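Local structure of putative metal-dependent phosphoesterase (Bifidobacterium adolescentis, 3O0F) at residues A[251-263]-A[273-287]. The protein hydrolyses phosphoester bonds as a metal-dependent PHP-family enzyme, holding iron and zinc ions next to bound AMP, and probably acts on nucleotides. Sequence-based numbering, arbitrary orientation.
Sequences RHDLLVTGGSDWH and ENLTDDDTVREILCR. With FE (Fe (III) ion), chain E; ZN (zinc ion), chain C; EDO (1,2-ethanediol), chain G.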
ATOM      1  N   ARG A 251      24.346  -4.775  -0.769  1.00 22.47           N
ATOM      2  CA  ARG A 251      25.307  -4.198  -1.714  1.00 26.89           C
ATOM      3  C   ARG A 251      25.182  -2.682  -1.860  1.00 24.56           C
ATOM      4  O   ARG A 251      26.156  -2.025  -2.145  1.00 26.54           O
ATOM      5  CB  ARG A 251      25.188  -4.852  -3.113  1.00 26.30           C
ATOM      6  CG  ARG A 251      26.397  -4.619  -4.057  1.00 35.91           C
ATOM      7  N   HIS A 252      23.984  -2.143  -1.684  1.00 22.39           N
ATOM      8  CA  HIS A 252      23.730  -0.714  -1.870  1.00 23.04           C
ATOM      9  C   HIS A 252      23.334  -0.014  -0.574  1.00 23.63           C
ATOM     10  O   HIS A 252      22.857   1.104  -0.595  1.00 22.81           O
ATOM     11  CB  HIS A 252      22.617  -0.516  -2.896  1.00 21.12           C
ATOM     12  CG  HIS A 252      23.020  -0.904  -4.275  1.00 23.77           C
ATOM     13  ND1 HIS A 252      23.795  -0.079  -5.063  1.00 24.36           N
ATOM     14  CD2 HIS A 252      22.809  -2.039  -4.995  1.00 20.18           C
ATOM     15  CE1 HIS A 252      24.021  -0.678  -6.226  1.00 32.53           C
ATOM     16  NE2 HIS A 252      23.408  -1.850  -6.223  1.00 22.03           N
ATOM     17  N   ASP A 253      23.519  -0.672   0.544  1.00 23.15           N
ATOM     18  CA  ASP A 253      23.183  -0.080   1.803  1.00 28.08           C
ATOM     19  C   ASP A 253      21.729   0.400   1.913  1.00 27.33           C
ATOM     20  O   ASP A 253      21.492   1.471   2.454  1.00 25.82           O
ATOM     21  CB  ASP A 253      24.124   1.110   2.024  1.00 33.16           C
ATOM     22  CG  ASP A 253      24.646   1.162   3.416  1.00 48.79           C
ATOM     23  OD1 ASP A 253      25.505   0.299   3.747  1.00 60.59           O
ATOM     24  OD2 ASP A 253      24.210   2.071   4.158  1.00 59.97           O
ATOM     25  N   LEU A 254      20.774  -0.370   1.385  1.00 21.88           N
ATOM     26  CA  LEU A 254      19.391  -0.008   1.462  1.00 18.76           C
ATOM     27  C   LEU A 254      18.800  -0.466   2.786  1.00 16.21           C
ATOM     28  O   LEU A 254      19.222  -1.436   3.380  1.00 17.99           O
ATOM     29  CB  LEU A 254      18.597  -0.609   0.297  1.00 18.68           C
ATOM     30  CG  LEU A 254      19.084  -0.291  -1.118  1.00 17.82           C
ATOM     31  CD1 LEU A 254      18.203  -0.963  -2.158  1.00 20.26           C
ATOM     32  CD2 LEU A 254      19.210   1.234  -1.365  1.00 11.32           C
ATOM     33  N   LEU A 255      17.754   0.210   3.203  1.00 17.04           N
ATOM     34  CA  LEU A 255      16.917  -0.252   4.292  1.00 15.55           C
ATOM     35  C   LEU A 255      16.096  -1.501   3.908  1.00 14.41           C
ATOM     36  O   LEU A 255      15.667  -1.659   2.764  1.00 14.13           O
ATOM     37  CB  LEU A 255      15.928   0.859   4.699  1.00 13.49           C
ATOM     38  CG  LEU A 255      16.576   2.188   5.049  1.00 19.37           C
ATOM     39  CD1 LEU A 255      15.468   3.233   5.183  1.00 19.25           C
ATOM     40  CD2 LEU A 255      17.481   1.985   6.311  1.00 17.33           C
ATOM     41  N   VAL A 256      15.892  -2.385   4.887  1.00 14.51           N
ATOM     42  CA  VAL A 256      15.123  -3.603   4.680  1.00 12.95           C
ATOM     43  C   VAL A 256      13.917  -3.527   5.606  1.00 13.07           C
ATOM     44  O   VAL A 256      14.091  -3.365   6.825  1.00 12.28           O
ATOM     45  CB  VAL A 256      15.975  -4.835   4.989  1.00 15.01           C
ATOM     46  CG1 VAL A 256      15.109  -6.122   4.957  1.00 10.77           C
ATOM     47  CG2 VAL A 256      17.149  -4.899   4.024  1.00 14.63           C
ATOM     48  N   THR A 257      12.725  -3.626   5.029  1.00 11.22           N
ATOM     49  CA  THR A 257      11.479  -3.507   5.767  1.00 13.22           C
ATOM     50  C   THR A 257      10.627  -4.784   5.686  1.00 14.64           C
ATOM     51  O   THR A 257      10.920  -5.725   4.942  1.00  9.45           O
ATOM     52  CB  THR A 257      10.666  -2.253   5.321  1.00 17.95           C
ATOM     53  OG1 THR A 257      10.026  -2.464   4.047  1.00 15.29           O
ATOM     54  CG2 THR A 257      11.557  -1.000   5.243  1.00 14.81           C
ATOM     55  N   GLY A 258       9.628  -4.829   6.556  1.00 15.00           N
ATOM     56  CA  GLY A 258       8.634  -5.866   6.576  1.00 11.00           C
ATOM     57  C   GLY A 258       7.302  -5.246   7.008  1.00 14.17           C
ATOM     58  O   GLY A 258       7.246  -4.208   7.685  1.00 11.90           O
ATOM     59  N   GLY A 259       6.217  -5.888   6.616  1.00 12.92           N
ATOM     60  CA  GLY A 259       4.900  -5.459   7.013  1.00 14.01           C
ATOM     61  C   GLY A 259       3.883  -6.516   6.630  1.00 14.33           C
ATOM     62  O   GLY A 259       4.194  -7.417   5.866  1.00 13.55           O
ATOM     63  N   SER A 260       2.669  -6.394   7.156  1.00 13.06           N
ATOM     64  CA  SER A 260       1.642  -7.418   6.984  1.00 12.88           C
ATOM     65  C   SER A 260       0.828  -7.247   5.719  1.00 12.56           C
ATOM     66  O   SER A 260       0.313  -8.227   5.209  1.00 11.16           O
ATOM     67  CB  SER A 260       0.685  -7.409   8.150  1.00 14.85           C
ATOM     68  OG  SER A 260       0.040  -6.148   8.258  1.00 12.49           O
ATOM     69  N   ASP A 261       0.722  -6.020   5.202  1.00 11.02           N
ATOM     70  CA  ASP A 261      -0.274  -5.695   4.198  1.00 12.23           C
ATOM     71  C   ASP A 261      -1.682  -5.997   4.739  1.00 13.22           C
ATOM     72  O   ASP A 261      -2.542  -6.454   4.016  1.00 11.99           O
ATOM     73  CB  ASP A 261      -0.038  -6.498   2.926  1.00 14.04           C
ATOM     74  CG  ASP A 261      -0.101  -5.659   1.705  1.00 18.86           C
ATOM     75  OD1 ASP A 261      -0.798  -4.628   1.751  1.00 18.14           O
ATOM     76  OD2 ASP A 261       0.578  -6.007   0.733  1.00 26.36           O
ATOM     77  N   TRP A 262      -1.893  -5.733   6.027  1.00 10.90           N
ATOM     78  CA  TRP A 262      -3.185  -5.880   6.621  1.00 11.83           C
ATOM     79  C   TRP A 262      -4.208  -4.994   5.945  1.00 13.39           C
ATOM     80  O   TRP A 262      -3.965  -3.806   5.681  1.00 10.53           O
ATOM     81  CB  TRP A 262      -3.078  -5.503   8.087  1.00 12.35           C
ATOM     82  CG  TRP A 262      -4.277  -5.606   8.952  1.00 11.41           C
ATOM     83  CD1 TRP A 262      -4.765  -6.722   9.531  1.00 14.94           C
ATOM     84  CD2 TRP A 262      -5.033  -4.508   9.477  1.00 15.23           C
ATOM     85  NE1 TRP A 262      -5.820  -6.402  10.363  1.00 15.27           N
ATOM     86  CE2 TRP A 262      -5.960  -5.039  10.385  1.00 14.98           C
ATOM     87  CE3 TRP A 262      -4.998  -3.115   9.274  1.00 13.84           C
ATOM     88  CZ2 TRP A 262      -6.882  -4.248  11.037  1.00 14.00           C
ATOM     89  CZ3 TRP A 262      -5.898  -2.318   9.954  1.00 17.92           C
ATOM     90  CH2 TRP A 262      -6.834  -2.895  10.828  1.00 17.88           C
ATOM     91  N   HIS A 263      -5.362  -5.592   5.693  1.00 14.58           N
ATOM     92  CA  HIS A 263      -6.525  -4.887   5.198  1.00 17.89           C
ATOM     93  C   HIS A 263      -7.729  -5.252   6.067  1.00 17.96           C
ATOM     94  O   HIS A 263      -8.874  -5.205   5.610  1.00 14.54           O
ATOM     95  CB  HIS A 263      -6.809  -5.319   3.754  1.00 17.64           C
ATOM     96  CG  HIS A 263      -5.829  -4.822   2.736  1.00 15.39           C
ATOM     97  ND1 HIS A 263      -4.506  -5.201   2.694  1.00 14.48           N
ATOM     98  CD2 HIS A 263      -6.013  -4.014   1.668  1.00 15.31           C
ATOM     99  CE1 HIS A 263      -3.915  -4.637   1.661  1.00 17.65           C
ATOM    100  NE2 HIS A 263      -4.811  -3.912   1.022  1.00 17.83           N
ATOM    101  N   GLU A 273       2.002  -9.739  11.170  1.00 14.90           N
ATOM    102  CA  GLU A 273       2.583 -11.030  10.738  1.00 15.25           C
ATOM    103  C   GLU A 273       4.001 -10.899  10.185  1.00 16.81           C
ATOM    104  O   GLU A 273       4.716 -11.882  10.115  1.00 16.48           O
ATOM    105  CB  GLU A 273       1.711 -11.714   9.672  1.00 15.74           C
ATOM    106  CG  GLU A 273       1.784 -11.123   8.277  1.00 19.15           C
ATOM    107  CD  GLU A 273       0.825 -11.806   7.255  1.00 17.60           C
ATOM    108  OE1 GLU A 273      -0.087 -12.570   7.671  1.00 17.36           O
ATOM    109  OE2 GLU A 273       0.949 -11.521   6.036  1.00 17.10           O
ATOM    110  N   ASN A 274       4.367  -9.714   9.702  1.00 14.31           N
ATOM    111  CA  ASN A 274       5.764  -9.412   9.356  1.00 13.85           C
ATOM    112  C   ASN A 274       6.049  -8.001   9.810  1.00 13.10           C
ATOM    113  O   ASN A 274       5.133  -7.139   9.879  1.00 11.08           O
ATOM    114  CB  ASN A 274       6.052  -9.535   7.825  1.00 13.67           C
ATOM    115  CG  ASN A 274       6.274 -10.961   7.378  1.00 18.11           C
ATOM    116  OD1 ASN A 274       5.488 -11.508   6.567  1.00 19.49           O
ATOM    117  ND2 ASN A 274       7.345 -11.588   7.886  1.00  9.57           N
ATOM    118  N   LEU A 275       7.318  -7.758  10.112  1.00 12.02           N
ATOM    119  CA  LEU A 275       7.688  -6.574  10.876  1.00 14.23           C
ATOM    120  C   LEU A 275       8.993  -5.913  10.365  1.00 15.79           C
ATOM    121  O   LEU A 275       9.839  -6.577   9.751  1.00 13.47           O
ATOM    122  CB  LEU A 275       7.850  -6.959  12.344  1.00 14.64           C
ATOM    123  CG  LEU A 275       6.586  -7.409  13.115  1.00 15.93           C
ATOM    124  CD1 LEU A 275       6.957  -7.983  14.491  1.00 18.59           C
ATOM    125  CD2 LEU A 275       5.540  -6.292  13.261  1.00  9.72           C
ATOM    126  N   THR A 276       9.140  -4.617  10.683  1.00 13.96           N
ATOM    127  CA  THR A 276      10.369  -3.875  10.463  1.00 11.67           C
ATOM    128  C   THR A 276      11.050  -3.689  11.806  1.00 10.39           C
ATOM    129  O   THR A 276      10.385  -3.345  12.779  1.00 10.31           O
ATOM    130  CB  THR A 276      10.079  -2.499   9.818  1.00 13.02           C
ATOM    131  OG1 THR A 276       9.371  -2.698   8.604  1.00 11.71           O
ATOM    132  CG2 THR A 276      11.370  -1.764   9.494  1.00 12.78           C
ATOM    133  N   ASP A 277      12.362  -3.939  11.893  1.00 12.25           N
ATOM    134  CA  ASP A 277      13.037  -3.780  13.181  1.00 15.33           C
ATOM    135  C   ASP A 277      13.127  -2.296  13.565  1.00 16.71           C
ATOM    136  O   ASP A 277      13.022  -1.428  12.702  1.00 12.91           O
ATOM    137  CB  ASP A 277      14.376  -4.476  13.282  1.00 17.12           C
ATOM    138  CG  ASP A 277      15.417  -3.985  12.292  1.00 20.10           C
ATOM    139  OD1 ASP A 277      15.514  -2.777  11.988  1.00 24.35           O
ATOM    140  OD2 ASP A 277      16.212  -4.847  11.863  1.00 36.78           O
ATOM    141  N   ASP A 278      13.219  -2.073  14.867  1.00 16.05           N
ATOM    142  CA  ASP A 278      13.366  -0.757  15.483  1.00 17.72           C
ATOM    143  C   ASP A 278      14.477   0.082  14.892  1.00 14.83           C
ATOM    144  O   ASP A 278      14.284   1.264  14.636  1.00 15.52           O
ATOM    145  CB  ASP A 278      13.614  -0.906  17.000  1.00 18.24           C
ATOM    146  CG  ASP A 278      12.365  -1.359  17.754  1.00 25.16           C
ATOM    147  OD1 ASP A 278      11.331  -1.622  17.104  1.00 25.70           O
ATOM    148  OD2 ASP A 278      12.413  -1.472  19.001  1.00 34.63           O
ATOM    149  N   ASP A 279      15.626  -0.508  14.631  1.00 15.65           N
ATOM    150  CA  ASP A 279      16.710   0.266  14.021  1.00 17.08           C
ATOM    151  C   ASP A 279      16.361   0.823  12.672  1.00 16.90           C
ATOM    152  O   ASP A 279      16.728   1.954  12.374  1.00 17.16           O
ATOM    153  CB  ASP A 279      18.005  -0.547  13.898  1.00 21.02           C
ATOM    154  CG  ASP A 279      18.606  -0.877  15.272  1.00 32.90           C
ATOM    155  OD1 ASP A 279      18.190  -0.239  16.266  1.00 32.54           O
ATOM    156  OD2 ASP A 279      19.463  -1.792  15.354  1.00 38.27           O
ATOM    157  N   THR A 280      15.684   0.037  11.850  1.00 15.43           N
ATOM    158  CA  THR A 280      15.344   0.464  10.508  1.00 15.81           C
ATOM    159  C   THR A 280      14.273   1.548  10.594  1.00 11.09           C
ATOM    160  O   THR A 280      14.345   2.530   9.862  1.00  9.94           O
ATOM    161  CB  THR A 280      14.866  -0.716   9.619  1.00 18.71           C
ATOM    162  OG1 THR A 280      15.916  -1.674   9.504  1.00 16.30           O
ATOM    163  CG2 THR A 280      14.486  -0.229   8.234  1.00  9.62           C
ATOM    164  N   VAL A 281      13.334   1.426  11.528  1.00 10.75           N
ATOM    165  CA  VAL A 281      12.297   2.507  11.704  1.00  8.98           C
ATOM    166  C   VAL A 281      12.953   3.777  12.178  1.00 12.46           C
ATOM    167  O   VAL A 281      12.689   4.854  11.660  1.00  9.80           O
ATOM    168  CB  VAL A 281      11.174   2.094  12.640  1.00 14.00           C
ATOM    169  CG1 VAL A 281      10.221   3.221  12.918  1.00  9.40           C
ATOM    170  CG2 VAL A 281      10.407   0.899  12.065  1.00 11.94           C
ATOM    171  N   ARG A 282      13.874   3.665  13.132  1.00 15.51           N
ATOM    172  CA  ARG A 282      14.686   4.835  13.545  1.00 16.77           C
ATOM    173  C   ARG A 282      15.252   5.575  12.383  1.00 13.49           C
ATOM    174  O   ARG A 282      15.141   6.809  12.267  1.00 14.85           O
ATOM    175  CB  ARG A 282      15.843   4.415  14.461  1.00 19.67           C
ATOM    176  CG  ARG A 282      15.702   4.864  15.819  1.00 22.48           C
ATOM    177  CD  ARG A 282      16.942   4.578  16.647  1.00 26.90           C
ATOM    178  NE  ARG A 282      16.473   4.190  17.949  1.00 25.80           N
ATOM    179  CZ  ARG A 282      16.344   2.942  18.396  1.00 37.08           C
ATOM    180  NH1 ARG A 282      16.754   1.890  17.694  1.00 33.74           N
ATOM    181  NH2 ARG A 282      15.851   2.764  19.611  1.00 43.10           N
ATOM    182  N   GLU A 283      15.858   4.824  11.502  1.00 15.20           N
ATOM    183  CA  GLU A 283      16.480   5.386  10.327  1.00 18.92           C
ATOM    184  C   GLU A 283      15.453   6.002   9.376  1.00 16.61           C
ATOM    185  O   GLU A 283      15.709   7.051   8.799  1.00 13.05           O
ATOM    186  CB  GLU A 283      17.369   4.335   9.653  1.00 22.34           C
ATOM    187  CG  GLU A 283      18.238   4.823   8.476  1.00 30.16           C
ATOM    188  CD  GLU A 283      19.155   6.038   8.763  1.00 35.42           C
ATOM    189  OE1 GLU A 283      19.558   6.294   9.926  1.00 34.38           O
ATOM    190  OE2 GLU A 283      19.491   6.741   7.776  1.00 37.22           O
ATOM    191  N   ILE A 284      14.282   5.405   9.228  1.00 12.70           N
ATOM    192  CA  ILE A 284      13.258   6.027   8.398  1.00 10.66           C
ATOM    193  C   ILE A 284      12.874   7.413   8.946  1.00 11.84           C
ATOM    194  O   ILE A 284      12.663   8.402   8.191  1.00 11.94           O
ATOM    195  CB  ILE A 284      12.013   5.125   8.276  1.00  9.49           C
ATOM    196  CG1 ILE A 284      12.354   3.839   7.497  1.00 10.56           C
ATOM    197  CG2 ILE A 284      10.836   5.890   7.566  1.00  7.65           C
ATOM    198  CD1 ILE A 284      11.219   2.793   7.455  1.00 11.43           C
ATOM    199  N   LEU A 285      12.712   7.460  10.265  1.00  9.28           N
ATOM    200  CA  LEU A 285      12.272   8.665  10.961  1.00 11.99           C
ATOM    201  C   LEU A 285      13.299   9.775  10.842  1.00 13.20           C
ATOM    202  O   LEU A 285      12.960  10.975  10.648  1.00 15.02           O
ATOM    203  CB  LEU A 285      11.999   8.349  12.431  1.00 14.16           C
ATOM    204  CG  LEU A 285      10.641   7.682  12.733  1.00 17.98           C
ATOM    205  CD1 LEU A 285      10.624   7.134  14.144  1.00 11.28           C
ATOM    206  CD2 LEU A 285       9.469   8.632  12.544  1.00 11.23           C
ATOM    207  N   CYS A 286      14.562   9.371  10.971  1.00 17.33           N
ATOM    208  CA  CYS A 286      15.701  10.291  10.848  1.00 17.15           C
ATOM    209  C   CYS A 286      15.893  10.823   9.445  1.00 17.67           C
ATOM    210  O   CYS A 286      16.237  11.990   9.287  1.00 18.29           O
ATOM    211  CB  CYS A 286      16.993   9.656  11.368  1.00 20.43           C
ATOM    212  SG  CYS A 286      16.961   9.357  13.147  1.00 24.91           S
ATOM    213  N   ARG A 287      15.631  10.013   8.423  1.00 15.15           N
ATOM    214  CA  ARG A 287      15.712  10.491   7.073  1.00 17.93           C
ATOM    215  C   ARG A 287      14.551  11.334   6.631  1.00 17.43           C
ATOM    216  O   ARG A 287      14.745  12.180   5.776  1.00 20.01           O
ATOM    217  CB  ARG A 287      15.782   9.347   6.063  1.00 18.18           C
ATOM    218  CG  ARG A 287      17.015   8.629   6.141  1.00 25.96           C
ATOM    219  CD  ARG A 287      17.141   7.727   4.972  1.00 26.06           C
ATOM    220  NE  ARG A 287      18.185   6.805   5.272  1.00 26.03           N
ATOM    221  CZ  ARG A 287      18.691   5.922   4.440  1.00 30.90           C
ATOM    222  NH1 ARG A 287      18.252   5.813   3.180  1.00 26.45           N
ATOM    223  NH2 ARG A 287      19.659   5.159   4.908  1.00 28.21           N
TER
HETATM  224 FE    FE E 304      -0.313  -2.783   0.495  1.00 26.62          FE
HETATM  225 ZN    ZN C 302      -4.596  -2.472  -0.466  1.00 25.31          ZN
HETATM  226  C1  EDO G 306      -5.577  -8.643  13.136  1.00 30.04           C
HETATM  227  O1  EDO G 306      -5.176  -9.183  11.832  1.00 18.51           O
HETATM  228  C2  EDO G 306      -7.089  -8.540  13.340  1.00 28.07           C
HETATM  229  O2  EDO G 306      -7.676  -7.419  12.625  1.00 28.02           O
HETATM  230  O   HOH W   1      19.223   3.894   1.571  1.00 24.52           O
HETATM  231  O   HOH W   2      17.310  -1.990   7.315  1.00 15.48           O
HETATM  232  O   HOH W   3      13.699  -4.665   9.249  1.00 19.27           O
HETATM  233  O   HOH W   4       0.744  -4.027  -0.799  1.00 24.80           O
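One face of the Arg287 guanidinium lies against Leu255, whose CD1 sits over the centre of the group, 4.2 Å above its plane. At the edge, Glu283 OE2 is gripped side-on by two nitrogens: Arg287 NE binds its anti lone pair at 2.8 Å in a nearly straight bond (171°), and NH2 adds a longer one. A salt bridge from NH1 to Asp228 and a water bridging NH1 to Asp253 O, the latter bond weak, further fix the guanidinium. Trp262 NE1 donates to ethanediol O2 (3.1 Å), at the indole edge and in its plane; the His263 ring likewise has Asp261 O at its edge, bound by ND1. Leu255 packs its two methyls and CB on one face of helix 278-287. Its CD2 reaches Glu283 CG at 3.6 Å, the two chains crossing at about a right angle, while CD1 packs 3.9 Å from Ile284 CG1. The chi1 of Thr280 (-61°) turns CG2 against Leu255 CB and Val256 O; its OG1 donates to Asp277 OD1, the N-cap carboxylate that also accepts from Thr280 N. Separate waters tie Val256 N to Thr280 OG1 and Val256 O to Asp277 N.

In the PHP fold, of the TIM-barrel clan, strand 255-258 is an outermost strand of the mixed sheet, next to strand 229-233, and helix 278-287 crosses it at 114°. Just before this helix, Thr276 OG1 donates to Gly258 O at 2.8 Å, in the carbonyl plane on a lone pair. Gly259 CA lies 3.3 Å from Asn274 O in a CA-H...O contact. At Ser260, CB rests against Glu273 CG, while OG accepts from Trp262 N in an ST turn and is hydrogen-bonded to Asp16; Glu273 OE1 forms a salt bridge with Arg235. Beyond the strand, Asp261 OD1 binds iron at 2.3 Å beside His18, His20 and Glu75, and His263, which touches AMP, binds zinc through NE2 with Asp25 and His50.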